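Local coordinates for DNA polymerase sliding clamp (Archaeoglobus fulgidus, PDB 1RWZ), which forms a homotrimeric ring through which DNA passes and probably tethers the replicative polymerase and other DNA-processing proteins to that DNA, at residues V19-E24 and V234-A239; D40-A45 and V195-E200; F75-S80 and V99-V104; A129-D134 and F154-E159; E159-E164 and L211-G216. One frame throughout, in Å; residues are numbered along the deposited sequence.

Interaction 1 of 5, residues V19-E24 and V234-A239; sequences VALVSE and VEYILA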
# COMPACT_ATOMS: atom_id res chain seq x y z
N VAL A 19 7.76 -8.00 20.61
CA VAL A 19 8.11 -9.04 19.65
C VAL A 19 9.25 -8.61 18.73
O VAL A 19 9.88 -9.43 18.08
CB VAL A 19 6.87 -9.47 18.81
CG1 VAL A 19 6.55 -8.43 17.75
CG2 VAL A 19 7.11 -10.84 18.18
N ALA A 20 9.51 -7.31 18.69
CA ALA A 20 10.60 -6.80 17.86
C ALA A 20 11.92 -7.40 18.35
O ALA A 20 12.85 -7.57 17.56
CB ALA A 20 10.65 -5.27 17.95
N LEU A 21 11.99 -7.72 19.64
CA LEU A 21 13.20 -8.29 20.22
C LEU A 21 13.13 -9.76 20.60
O LEU A 21 14.10 -10.49 20.44
CB LEU A 21 13.63 -7.48 21.45
CG LEU A 21 13.99 -6.01 21.27
CD1 LEU A 21 14.57 -5.47 22.58
CD2 LEU A 21 15.00 -5.84 20.14
N VAL A 22 11.98 -10.20 21.13
CA VAL A 22 11.84 -11.59 21.56
C VAL A 22 10.53 -12.25 21.11
O VAL A 22 9.55 -11.57 20.82
CB VAL A 22 11.94 -11.71 23.10
CG1 VAL A 22 13.32 -11.25 23.58
CG2 VAL A 22 10.85 -10.88 23.76
N SER A 23 10.52 -13.58 21.08
CA SER A 23 9.34 -14.32 20.66
C SER A 23 8.51 -14.81 21.84
O SER A 23 7.38 -15.27 21.67
CB SER A 23 9.74 -15.50 19.77
OG SER A 23 10.56 -16.41 20.48
N GLU A 24 9.09 -14.73 23.04
CA GLU A 24 8.41 -15.15 24.26
C GLU A 24 8.76 -14.11 25.32
O GLU A 24 9.84 -13.52 25.27
CB GLU A 24 8.91 -16.50 24.76
CG GLU A 24 8.98 -17.60 23.73
CD GLU A 24 9.46 -18.90 24.35
OE1 GLU A 24 10.50 -18.87 25.04
OE2 GLU A 24 8.79 -19.94 24.15
N VAL A 234 7.33 2.78 26.56
CA VAL A 234 8.13 1.73 25.94
C VAL A 234 9.54 2.26 25.84
O VAL A 234 9.83 3.16 25.05
CB VAL A 234 7.60 1.37 24.54
CG1 VAL A 234 8.52 0.35 23.88
CG2 VAL A 234 6.18 0.81 24.66
N GLU A 235 10.42 1.71 26.67
CA GLU A 235 11.81 2.12 26.67
C GLU A 235 12.68 1.07 26.02
O GLU A 235 12.58 -0.12 26.34
CB GLU A 235 12.31 2.36 28.10
CG GLU A 235 13.82 2.61 28.18
CD GLU A 235 14.32 2.90 29.58
OE1 GLU A 235 15.55 2.94 29.77
OE2 GLU A 235 13.49 3.10 30.49
N TYR A 236 13.52 1.51 25.09
CA TYR A 236 14.46 0.63 24.41
C TYR A 236 15.84 1.10 24.86
O TYR A 236 16.09 2.31 24.95
CB TYR A 236 14.36 0.75 22.89
CG TYR A 236 13.21 -0.01 22.25
CD1 TYR A 236 12.20 0.67 21.57
CD2 TYR A 236 13.17 -1.40 22.28
CE1 TYR A 236 11.17 -0.03 20.93
CE2 TYR A 236 12.16 -2.11 21.65
CZ TYR A 236 11.16 -1.42 20.97
OH TYR A 236 10.18 -2.13 20.32
N ILE A 237 16.72 0.16 25.15
CA ILE A 237 18.08 0.48 25.55
C ILE A 237 18.96 -0.22 24.53
O ILE A 237 18.77 -1.41 24.25
CB ILE A 237 18.40 -0.04 26.97
CG1 ILE A 237 17.43 0.61 27.97
CG2 ILE A 237 19.85 0.29 27.34
CD1 ILE A 237 17.56 0.10 29.39
N LEU A 238 19.90 0.52 23.96
CA LEU A 238 20.78 -0.02 22.92
C LEU A 238 22.25 0.12 23.28
O LEU A 238 22.72 1.21 23.60
CB LEU A 238 20.50 0.71 21.60
CG LEU A 238 21.35 0.35 20.38
CD1 LEU A 238 21.19 -1.14 20.07
CD2 LEU A 238 20.91 1.19 19.18
N ALA A 239 22.97 -1.00 23.22
CA ALA A 239 24.40 -1.02 23.52
C ALA A 239 25.15 -0.15 22.51
O ALA A 239 24.77 -0.07 21.34
CB ALA A 239 24.93 -2.47 23.47

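Interaction 2 of 5, residues D40-A45 and V195-E200; sequences DPANVA and VDYLKE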
# COMPACT_ATOMS: atom_id res chain seq x y z
N ASP A 40 17.17 -8.91 23.62
CA ASP A 40 17.19 -9.71 22.41
C ASP A 40 18.25 -10.80 22.46
O ASP A 40 19.10 -10.81 23.35
CB ASP A 40 17.36 -8.83 21.16
CG ASP A 40 18.78 -8.34 20.96
OD1 ASP A 40 19.15 -8.11 19.79
OD2 ASP A 40 19.52 -8.17 21.95
N PRO A 41 18.19 -11.76 21.52
CA PRO A 41 19.15 -12.87 21.45
C PRO A 41 20.61 -12.44 21.44
O PRO A 41 21.45 -13.06 22.09
CB PRO A 41 18.74 -13.60 20.17
CG PRO A 41 17.26 -13.38 20.13
CD PRO A 41 17.14 -11.92 20.49
N ALA A 42 20.91 -11.38 20.69
CA ALA A 42 22.28 -10.89 20.59
C ALA A 42 22.73 -10.07 21.80
O ALA A 42 23.90 -9.69 21.89
CB ALA A 42 22.44 -10.07 19.32
N ASN A 43 21.81 -9.80 22.72
CA ASN A 43 22.12 -9.01 23.92
C ASN A 43 22.65 -7.63 23.55
O ASN A 43 23.56 -7.09 24.19
CB ASN A 43 23.15 -9.74 24.78
CG ASN A 43 22.52 -10.83 25.62
OD1 ASN A 43 22.05 -10.58 26.74
ND2 ASN A 43 22.48 -12.04 25.09
N VAL A 44 22.07 -7.05 22.50
CA VAL A 44 22.46 -5.73 22.03
C VAL A 44 21.41 -4.70 22.41
O VAL A 44 21.71 -3.52 22.57
CB VAL A 44 22.64 -5.74 20.50
CG1 VAL A 44 22.97 -4.35 19.99
CG2 VAL A 44 23.75 -6.72 20.11
N ALA A 45 20.17 -5.16 22.58
CA ALA A 45 19.07 -4.27 22.93
C ALA A 45 18.12 -4.87 23.95
O ALA A 45 17.97 -6.09 24.03
CB ALA A 45 18.30 -3.89 21.67
N VAL A 195 22.30 1.74 13.30
CA VAL A 195 21.08 2.28 12.70
C VAL A 195 20.00 1.20 12.59
O VAL A 195 18.81 1.50 12.75
CB VAL A 195 21.35 2.86 11.29
CG1 VAL A 195 20.04 3.23 10.61
CG2 VAL A 195 22.23 4.10 11.41
N ASP A 196 20.40 -0.04 12.31
CA ASP A 196 19.45 -1.14 12.17
C ASP A 196 18.51 -1.25 13.37
O ASP A 196 17.29 -1.36 13.21
CB ASP A 196 20.17 -2.47 11.98
CG ASP A 196 20.92 -2.56 10.66
OD1 ASP A 196 20.32 -2.23 9.61
OD2 ASP A 196 22.10 -2.97 10.66
N TYR A 197 19.08 -1.24 14.57
CA TYR A 197 18.27 -1.33 15.78
C TYR A 197 17.41 -0.09 15.99
O TYR A 197 16.24 -0.19 16.35
CB TYR A 197 19.14 -1.56 17.01
CG TYR A 197 19.50 -3.01 17.23
CD1 TYR A 197 20.61 -3.58 16.60
CD2 TYR A 197 18.74 -3.81 18.08
CE1 TYR A 197 20.95 -4.92 16.82
CE2 TYR A 197 19.06 -5.15 18.30
CZ TYR A 197 20.17 -5.69 17.66
OH TYR A 197 20.50 -7.01 17.89
N LEU A 198 18.00 1.09 15.79
CA LEU A 198 17.27 2.34 15.98
C LEU A 198 16.07 2.41 15.05
O LEU A 198 14.99 2.87 15.44
CB LEU A 198 18.20 3.53 15.73
CG LEU A 198 19.33 3.71 16.74
CD1 LEU A 198 20.30 4.79 16.28
CD2 LEU A 198 18.74 4.07 18.10
N LYS A 199 16.25 1.95 13.82
CA LYS A 199 15.17 1.97 12.84
C LYS A 199 14.05 1.04 13.30
O LYS A 199 12.87 1.39 13.20
CB LYS A 199 15.70 1.53 11.47
CG LYS A 199 14.72 1.72 10.33
CD LYS A 199 15.39 1.37 9.01
CE LYS A 199 14.45 1.56 7.83
NZ LYS A 199 15.10 1.12 6.56
N GLU A 200 14.41 -0.13 13.82
CA GLU A 200 13.42 -1.10 14.30
C GLU A 200 12.64 -0.52 15.48
O GLU A 200 11.41 -0.68 15.56
CB GLU A 200 14.12 -2.40 14.72
CG GLU A 200 13.19 -3.57 15.02
CD GLU A 200 12.35 -3.98 13.82
OE1 GLU A 200 12.85 -3.92 12.68
OE2 GLU A 200 11.18 -4.38 14.02

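Interaction 3 of 5, residues F75-S80 and V99-V104; sequences FDISKS and VKFGSV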
# COMPACT_ATOMS: atom_id res chain seq x y z
N PHE A 75 1.07 -11.47 18.63
CA PHE A 75 1.30 -10.49 17.58
C PHE A 75 0.50 -10.88 16.34
O PHE A 75 -0.13 -10.04 15.70
CB PHE A 75 2.78 -10.41 17.23
CG PHE A 75 3.10 -9.39 16.17
CD1 PHE A 75 2.68 -8.07 16.32
CD2 PHE A 75 3.81 -9.74 15.03
CE1 PHE A 75 2.98 -7.11 15.35
CE2 PHE A 75 4.10 -8.80 14.05
CZ PHE A 75 3.69 -7.48 14.22
N ASP A 76 0.53 -12.16 16.00
CA ASP A 76 -0.20 -12.64 14.83
C ASP A 76 -1.69 -12.37 15.01
O ASP A 76 -2.34 -11.83 14.12
CB ASP A 76 0.07 -14.13 14.62
CG ASP A 76 -0.44 -14.63 13.28
OD1 ASP A 76 -0.32 -13.88 12.29
OD2 ASP A 76 -0.93 -15.77 13.22
N ILE A 77 -2.22 -12.73 16.18
CA ILE A 77 -3.63 -12.53 16.48
C ILE A 77 -4.00 -11.04 16.54
O ILE A 77 -5.09 -10.65 16.14
CB ILE A 77 -4.01 -13.18 17.84
CG1 ILE A 77 -3.82 -14.69 17.77
CG2 ILE A 77 -5.46 -12.84 18.19
CD1 ILE A 77 -4.70 -15.39 16.74
N SER A 78 -3.08 -10.22 17.03
CA SER A 78 -3.33 -8.78 17.14
C SER A 78 -3.54 -8.14 15.77
O SER A 78 -4.12 -7.06 15.67
CB SER A 78 -2.16 -8.08 17.84
OG SER A 78 -1.01 -8.05 17.02
N LYS A 79 -3.08 -8.80 14.71
CA LYS A 79 -3.24 -8.27 13.37
C LYS A 79 -4.70 -8.33 12.92
O LYS A 79 -5.11 -7.63 12.00
CB LYS A 79 -2.37 -9.04 12.38
CG LYS A 79 -0.88 -8.83 12.60
CD LYS A 79 -0.05 -9.69 11.66
CE LYS A 79 1.44 -9.44 11.89
NZ LYS A 79 2.28 -10.27 10.98
N SER A 80 -5.50 -9.17 13.59
CA SER A 80 -6.91 -9.29 13.25
C SER A 80 -7.73 -8.36 14.14
O SER A 80 -8.95 -8.26 14.01
CB SER A 80 -7.38 -10.74 13.41
OG SER A 80 -7.28 -11.17 14.76
N VAL A 99 -8.49 -13.74 24.94
CA VAL A 99 -8.39 -12.43 24.31
C VAL A 99 -9.72 -12.21 23.61
O VAL A 99 -10.04 -12.91 22.64
CB VAL A 99 -7.25 -12.38 23.28
CG1 VAL A 99 -7.15 -10.99 22.67
CG2 VAL A 99 -5.94 -12.77 23.95
N LYS A 100 -10.50 -11.25 24.09
CA LYS A 100 -11.80 -10.99 23.50
C LYS A 100 -11.92 -9.60 22.88
O LYS A 100 -11.51 -8.61 23.48
CB LYS A 100 -12.90 -11.16 24.55
CG LYS A 100 -12.90 -12.51 25.23
CD LYS A 100 -14.22 -12.78 25.92
CE LYS A 100 -14.53 -11.74 26.98
NZ LYS A 100 -15.89 -11.93 27.54
N PHE A 101 -12.47 -9.55 21.68
CA PHE A 101 -12.66 -8.30 20.96
C PHE A 101 -13.74 -8.54 19.92
O PHE A 101 -13.81 -9.61 19.32
CB PHE A 101 -11.35 -7.85 20.31
CG PHE A 101 -10.76 -8.83 19.34
CD1 PHE A 101 -11.05 -8.76 17.98
CD2 PHE A 101 -9.92 -9.85 19.79
CE1 PHE A 101 -10.52 -9.67 17.08
CE2 PHE A 101 -9.37 -10.77 18.90
CZ PHE A 101 -9.67 -10.68 17.54
N GLY A 102 -14.61 -7.55 19.71
CA GLY A 102 -15.68 -7.73 18.75
C GLY A 102 -16.49 -8.93 19.19
O GLY A 102 -16.82 -9.06 20.37
N SER A 103 -16.81 -9.82 18.25
CA SER A 103 -17.58 -11.02 18.58
C SER A 103 -16.67 -12.24 18.64
O SER A 103 -17.13 -13.37 18.54
CB SER A 103 -18.66 -11.25 17.52
OG SER A 103 -19.60 -10.19 17.50
N VAL A 104 -15.38 -11.99 18.83
CA VAL A 104 -14.39 -13.06 18.86
C VAL A 104 -13.73 -13.29 20.22
O VAL A 104 -13.46 -12.35 20.96
CB VAL A 104 -13.29 -12.78 17.82
CG1 VAL A 104 -12.13 -13.75 17.99
CG2 VAL A 104 -13.87 -12.87 16.42

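Interaction 4 of 5, residues A129-D134 and F154-E159; sequences AKIVMD and FRSDKE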
# COMPACT_ATOMS: atom_id res chain seq x y z
N ALA A 129 23.14 13.59 29.64
CA ALA A 129 22.31 14.30 28.68
C ALA A 129 20.88 13.79 28.61
O ALA A 129 20.64 12.58 28.55
CB ALA A 129 22.94 14.22 27.29
N LYS A 130 19.93 14.72 28.61
CA LYS A 130 18.51 14.37 28.53
C LYS A 130 17.91 15.23 27.43
O LYS A 130 17.96 16.46 27.50
CB LYS A 130 17.81 14.66 29.86
CG LYS A 130 16.34 14.27 29.85
CD LYS A 130 15.65 14.62 31.16
CE LYS A 130 14.17 14.32 31.09
NZ LYS A 130 13.47 14.72 32.35
N ILE A 131 17.33 14.57 26.43
CA ILE A 131 16.75 15.25 25.29
C ILE A 131 15.31 14.79 25.09
O ILE A 131 15.06 13.59 24.98
CB ILE A 131 17.55 14.94 23.99
CG1 ILE A 131 19.03 15.25 24.20
CG2 ILE A 131 17.01 15.74 22.83
CD1 ILE A 131 19.89 14.01 24.42
N VAL A 132 14.37 15.73 25.04
CA VAL A 132 12.97 15.39 24.83
C VAL A 132 12.52 16.00 23.50
O VAL A 132 12.69 17.20 23.27
CB VAL A 132 12.07 15.92 25.97
CG1 VAL A 132 10.62 15.49 25.74
CG2 VAL A 132 12.57 15.37 27.30
N MET A 133 11.97 15.16 22.63
CA MET A 133 11.54 15.60 21.31
C MET A 133 10.37 14.77 20.81
O MET A 133 9.90 13.86 21.49
CB MET A 133 12.70 15.48 20.31
CG MET A 133 13.21 14.05 20.14
SD MET A 133 14.68 13.93 19.08
CE MET A 133 14.00 14.46 17.54
N ASP A 134 9.91 15.08 19.60
CA ASP A 134 8.82 14.33 18.99
C ASP A 134 9.41 13.06 18.41
O ASP A 134 10.42 13.11 17.71
CB ASP A 134 8.19 15.15 17.87
CG ASP A 134 7.04 14.42 17.22
OD1 ASP A 134 5.92 14.46 17.77
OD2 ASP A 134 7.26 13.79 16.16
N PHE A 154 25.36 9.98 18.14
CA PHE A 154 24.42 10.83 18.87
C PHE A 154 25.34 11.76 19.64
O PHE A 154 26.25 11.30 20.34
CB PHE A 154 23.57 10.04 19.87
CG PHE A 154 22.41 9.31 19.26
CD1 PHE A 154 21.41 8.79 20.07
CD2 PHE A 154 22.32 9.13 17.88
CE1 PHE A 154 20.33 8.09 19.52
CE2 PHE A 154 21.24 8.43 17.33
CZ PHE A 154 20.25 7.91 18.15
N ARG A 155 25.11 13.06 19.51
CA ARG A 155 25.96 14.03 20.18
C ARG A 155 25.14 15.11 20.85
O ARG A 155 24.20 15.64 20.26
CB ARG A 155 26.91 14.63 19.15
CG ARG A 155 27.79 15.76 19.63
CD ARG A 155 28.60 16.30 18.45
NE ARG A 155 29.26 17.56 18.75
CZ ARG A 155 29.93 18.28 17.85
NH1 ARG A 155 30.03 17.85 16.60
NH2 ARG A 155 30.50 19.42 18.20
N SER A 156 25.49 15.43 22.09
CA SER A 156 24.79 16.46 22.84
C SER A 156 25.79 17.38 23.54
O SER A 156 26.85 16.94 23.98
CB SER A 156 23.87 15.81 23.90
OG SER A 156 23.14 16.78 24.63
N ASP A 157 25.44 18.65 23.61
CA ASP A 157 26.25 19.64 24.31
C ASP A 157 25.37 20.86 24.50
O ASP A 157 24.17 20.81 24.21
CB ASP A 157 27.53 20.00 23.54
CG ASP A 157 27.26 20.57 22.16
OD1 ASP A 157 26.23 21.25 21.97
OD2 ASP A 157 28.10 20.36 21.27
N LYS A 158 25.93 21.96 24.98
CA LYS A 158 25.13 23.15 25.20
C LYS A 158 24.48 23.70 23.92
O LYS A 158 23.45 24.37 23.99
CB LYS A 158 25.98 24.23 25.88
CG LYS A 158 26.47 23.80 27.26
CD LYS A 158 27.25 24.89 27.97
CE LYS A 158 27.68 24.43 29.36
NZ LYS A 158 28.40 25.49 30.12
N GLU A 159 25.06 23.40 22.76
CA GLU A 159 24.51 23.88 21.49
C GLU A 159 23.37 23.04 20.92
O GLU A 159 22.86 23.35 19.84
CB GLU A 159 25.62 23.99 20.44
CG GLU A 159 26.60 25.13 20.66
CD GLU A 159 27.59 25.27 19.52
OE1 GLU A 159 27.14 25.41 18.36
OE2 GLU A 159 28.81 25.23 19.78

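Interaction 5 of 5, residues E159-E164 and L211-G216; sequences EGFRIE and LTIHLG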
# COMPACT_ATOMS: atom_id res chain seq x y z
N GLU A 159 25.06 23.40 22.76
CA GLU A 159 24.51 23.88 21.49
C GLU A 159 23.37 23.04 20.92
O GLU A 159 22.86 23.35 19.84
CB GLU A 159 25.62 23.99 20.44
CG GLU A 159 26.60 25.13 20.66
CD GLU A 159 27.59 25.27 19.52
OE1 GLU A 159 27.14 25.41 18.36
OE2 GLU A 159 28.81 25.23 19.78
N GLY A 160 22.97 21.98 21.61
CA GLY A 160 21.88 21.17 21.11
C GLY A 160 22.16 19.69 20.94
O GLY A 160 23.14 19.16 21.48
N PHE A 161 21.30 19.03 20.18
CA PHE A 161 21.39 17.60 19.93
C PHE A 161 21.58 17.30 18.45
O PHE A 161 20.86 17.82 17.60
CB PHE A 161 20.12 16.92 20.44
CG PHE A 161 20.06 15.44 20.18
CD1 PHE A 161 21.04 14.59 20.69
CD2 PHE A 161 19.02 14.90 19.43
CE1 PHE A 161 20.97 13.22 20.46
CE2 PHE A 161 18.94 13.53 19.20
CZ PHE A 161 19.92 12.69 19.72
N ARG A 162 22.56 16.45 18.14
CA ARG A 162 22.83 16.09 16.76
C ARG A 162 22.90 14.58 16.56
O ARG A 162 23.28 13.84 17.46
CB ARG A 162 24.16 16.69 16.29
CG ARG A 162 24.29 18.19 16.44
CD ARG A 162 25.50 18.70 15.66
NE ARG A 162 25.77 20.11 15.93
CZ ARG A 162 26.44 20.56 16.98
NH1 ARG A 162 26.92 19.70 17.88
NH2 ARG A 162 26.63 21.86 17.15
N ILE A 163 22.50 14.15 15.37
CA ILE A 163 22.56 12.75 14.97
C ILE A 163 23.33 12.83 13.66
O ILE A 163 22.87 13.49 12.71
CB ILE A 163 21.16 12.14 14.71
CG1 ILE A 163 20.38 12.04 16.03
CG2 ILE A 163 21.31 10.75 14.10
CD1 ILE A 163 18.97 11.51 15.87
N GLU A 164 24.49 12.20 13.60
CA GLU A 164 25.33 12.27 12.40
C GLU A 164 25.66 10.92 11.80
O GLU A 164 25.89 9.94 12.52
CB GLU A 164 26.63 13.00 12.73
CG GLU A 164 26.45 14.19 13.66
CD GLU A 164 27.76 14.87 14.02
OE1 GLU A 164 28.76 14.16 14.26
OE2 GLU A 164 27.79 16.12 14.06
N LEU A 211 9.37 11.35 22.93
CA LEU A 211 10.59 10.55 23.07
C LEU A 211 11.55 11.29 23.97
O LEU A 211 11.82 12.47 23.76
CB LEU A 211 11.26 10.33 21.71
CG LEU A 211 12.69 9.76 21.79
CD1 LEU A 211 12.69 8.38 22.45
CD2 LEU A 211 13.27 9.69 20.40
N THR A 212 12.04 10.60 25.00
CA THR A 212 13.01 11.18 25.91
C THR A 212 14.26 10.34 25.74
O THR A 212 14.23 9.12 25.92
CB THR A 212 12.55 11.08 27.37
OG1 THR A 212 11.34 11.84 27.54
CG2 THR A 212 13.63 11.62 28.32
N ILE A 213 15.35 10.99 25.36
CA ILE A 213 16.61 10.30 25.16
C ILE A 213 17.54 10.58 26.33
O ILE A 213 17.73 11.74 26.70
CB ILE A 213 17.31 10.79 23.88
CG1 ILE A 213 16.39 10.63 22.67
CG2 ILE A 213 18.63 10.03 23.68
CD1 ILE A 213 16.93 11.28 21.40
N HIS A 214 18.11 9.53 26.91
CA HIS A 214 19.07 9.67 28.00
C HIS A 214 20.37 9.21 27.35
O HIS A 214 20.49 8.06 26.92
CB HIS A 214 18.69 8.76 29.17
CG HIS A 214 17.38 9.12 29.80
ND1 HIS A 214 17.24 10.16 30.70
CD2 HIS A 214 16.14 8.60 29.64
CE1 HIS A 214 15.97 10.26 31.06
NE2 HIS A 214 15.28 9.33 30.43
N LEU A 215 21.34 10.11 27.27
CA LEU A 215 22.59 9.83 26.58
C LEU A 215 23.87 10.09 27.37
O LEU A 215 23.99 11.08 28.09
CB LEU A 215 22.63 10.66 25.29
CG LEU A 215 23.80 10.56 24.30
CD1 LEU A 215 23.76 9.21 23.59
CD2 LEU A 215 23.67 11.68 23.27
N GLY A 216 24.84 9.19 27.19
CA GLY A 216 26.13 9.32 27.84
C GLY A 216 27.22 9.14 26.79
O GLY A 216 26.95 9.19 25.59

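Interaction 1 of 5, residues V19-E24 and V234-A239
Ala20, just past the end of helix 8-19, turns its methyl group toward strand 232-238 and meets the outer end of the Tyr236 side chain, with Ala20 CB 4.0 Å from Tyr236 OH. The hydroxyl is engaged at this same helix end: Tyr236 OH forms a hydrogen bond with the backbone carbonyl of Ala17, a residue three positions before Ala20, and this bond anchors the phenol there. Ala20 also touches Glu200 of helix 195-201. The next residue, Leu21, points across as well. Its CD1 arrives at the edge of the tyrosine ring, near the ring plane, at 4.2 Å from Tyr236 CE2. Leu21 therefore abuts the flank of the ring while Ala20 stands at its phenolic end, and the ring of Phe201 stacks on Tyr236. In Tyr236 the ring carbon CG lies beside the backbone N and anti to the carbonyl carbon (chi1 -79°), which swings the ring off its strand toward the helices. The strand itself belongs to the long antiparallel sheet that runs unbroken from the N-terminal to the C-terminal half of the subunit, as in the PCNA fold: Glu235 and Ile237 bond through their backbones to strand 45-52, whereas Val234, Tyr236 and Leu238 bond to strand 221-227. Tyr236 thus reaches from the middle of this sheet to the loop after helix 8-19 and to helix 195-201. Val47, on the neighbouring strand, packs against both Leu21 and Tyr236.

Interaction 2 of 5, residues D40-A45 and V195-E200
Asp40 to Asn43 make a type I beta turn that faces the first residues of helix 195-201, with the CA atoms of Ala45 and Tyr197 7.8 Å apart. The turn belongs to the loop of a beta hairpin joining strands 33-39 and 45-52, closed by the backbone bond from Asp40 N to Ala45 O, and it receives a tyrosine from the C-terminal half of the subunit. Tyr197 reaches out from the helix and donates its hydroxyl proton to Asp40, with OH 2.6 Å from OD1. The bond meets OD1 nearly along its C-O axis, in the plane of the ring, while the carboxylate is turned 82° from that plane. Val44 crosses the tyrosine side chain at about a right angle and lays CG1 over one ring face in a CH-pi contact, 4.0 Å from the Tyr197 ring centroid. Ala45 comes in obliquely, its CB 3.6 Å from Tyr197 CD2, and Leu238 touches both Val44 and Tyr197. Asp40 is buried, yet each carboxylate oxygen has a donor, so its negative charge is probably well stabilised. With CG between the backbone N and the carbonyl carbon (chi1 76°), the group folds back over its own turn. There OD2 accepts two backbone N-H groups: Val44 N at 2.8 Å, through the syn lone pair, and Ala45 N at 3.1 Å, from above the carboxylate plane and almost straight (173°).

Interaction 3 of 5, residues F75-S80 and V99-V104
The Phe101 ring is approached obliquely by Ser80 and Ile77, while one of its faces carries Val104 CB, offset toward the rim. Ser80 touches the far end of the ring through two oxygens: its OG lies 3.7 Å from Phe101 CZ, and its backbone O lies 3.7 Å from Phe101 CE1. Ile77 adds CG2 at a looser 4.5 Å from Phe101 CE2. Phe101 opens a type II' beta turn, with Gly102 and Ser103 at its corners, that links strands 96-101 and 104-109; backbone bonds between Phe101 and Val104 run both ways and hold the turn closed. The contact thus joins the region at the end of helix 71-78 to the hairpin at the edge of the N-terminal sheet. This edge lies at a subunit interface: Val104 pairs antiparallel with a strand of the second subunit, and Ile77 packs on Ile148 of that subunit. Ser80 OG stands between its backbone N and carbonyl carbon (chi1 64°), from where it donates to Ile77 O over 2.6 Å, in the carbonyl plane. The same Ile77 O accepts Ser80 N. The hydroxyl proton is thus committed to Ile77 O, and what Ser80 offers Phe101 is van der Waals contact.

Interaction 4 of 5, residues A129-D134 and F154-E159
Ser156 OG, buried between two sheets, forms a hydrogen bond with the carbonyl of Gly187 and is flanked by methyl groups of strand 129-134. The contact bridges the two antiparallel sheets of the C-terminal domain of the PCNA fold: strand 129-134 runs near one end of the long sheet and strand 151-157 inside the four-stranded one. Ala129 CB comes nearest, 3.7 Å from Ser156 OG, and Ile131 CD1 follows at 4.3 Å from the same oxygen. With OG anti to the backbone N (chi1 -178°), the hydroxyl stands off its strand beside Ala129 CB. Phe184 also packs on both Ile131 and Ser156. The bond to Gly187 O probably offsets the burial of OG among these apolar groups. Alternate residues of strand 151-157 point to its other side, where Arg155 NE and Asp157 OD2 form a long salt bridge. Beyond Ser156 the chain turns toward strand 160-166 through an Asx turn: Asp157 OD1 accepts Glu159 N at 2.6 Å, on the anti side and somewhat out of the carboxylate plane.

Interaction 5 of 5, residues E159-E164 and L211-G216
Phe161 holds its ring carbon CG anti to the backbone N (chi1 177°), which carries the ring off strand 160-166 toward Ile213, whose CG1 stands beside its own backbone N and runs on extended to CD1 (chi2 172°). The two side chains cross at about a right angle. Ile213 CD1 approaches the outer part of the ring obliquely, 3.7 Å from Phe161 CZ and equally near Phe161 CE2. Leu215, two residues further along and therefore on the same side of its strand, crosses the phenylalanine in a similar way but meets a different part of it: its CD2 lies at the ring edge, near the plane, 4.2 Å from Phe161 CE1. The backbones stay well apart, with the CA atoms of Phe161 and Ile213 10.2 Å from each other, as suits two sheets facing across a side-chain layer. Strand 160-166 belongs to the four-stranded sheet of the C-terminal domain and strand 210-215 to the long sheet that spans the subunit. Ile131 joins the same layer, touching both Phe161 and Ile213, while Gly216 O bonds to Ser191 OG. Arg162 takes the other side of its strand, where NH2 makes a long salt bridge, 3.8 Å, with Glu159 OE1 at the guanidinium edge. These charged groups are kept out of the layer; between Phe161, Ile213 and Leu215 the contacts are carbon to carbon, and their hold probably rests on fit and the burial of apolar surface.

Overall arrangement
From the N terminus, residues 19-24 open the widest loop, which interaction 1 closes only at the last strand, 232-238; the other four contacts nest inside it. Interaction 2 starts at the 40-45 turn and closes at helix 195-201, about 7 Å from interaction 1 between centres, and both join the N-terminal half of the subunit to the C-terminal half. Interactions 3 and 4 are short loops in series within it, one at the 96-109 hairpin of the N-terminal domain beside a neighbouring subunit, the other in the C-terminal domain about 39 Å away between centres. Interaction 5 begins where interaction 4 ends, sharing Glu159, and crosses interaction 2 by closing at strand 210-215. Interactions 4 and 5 join the same two sheets.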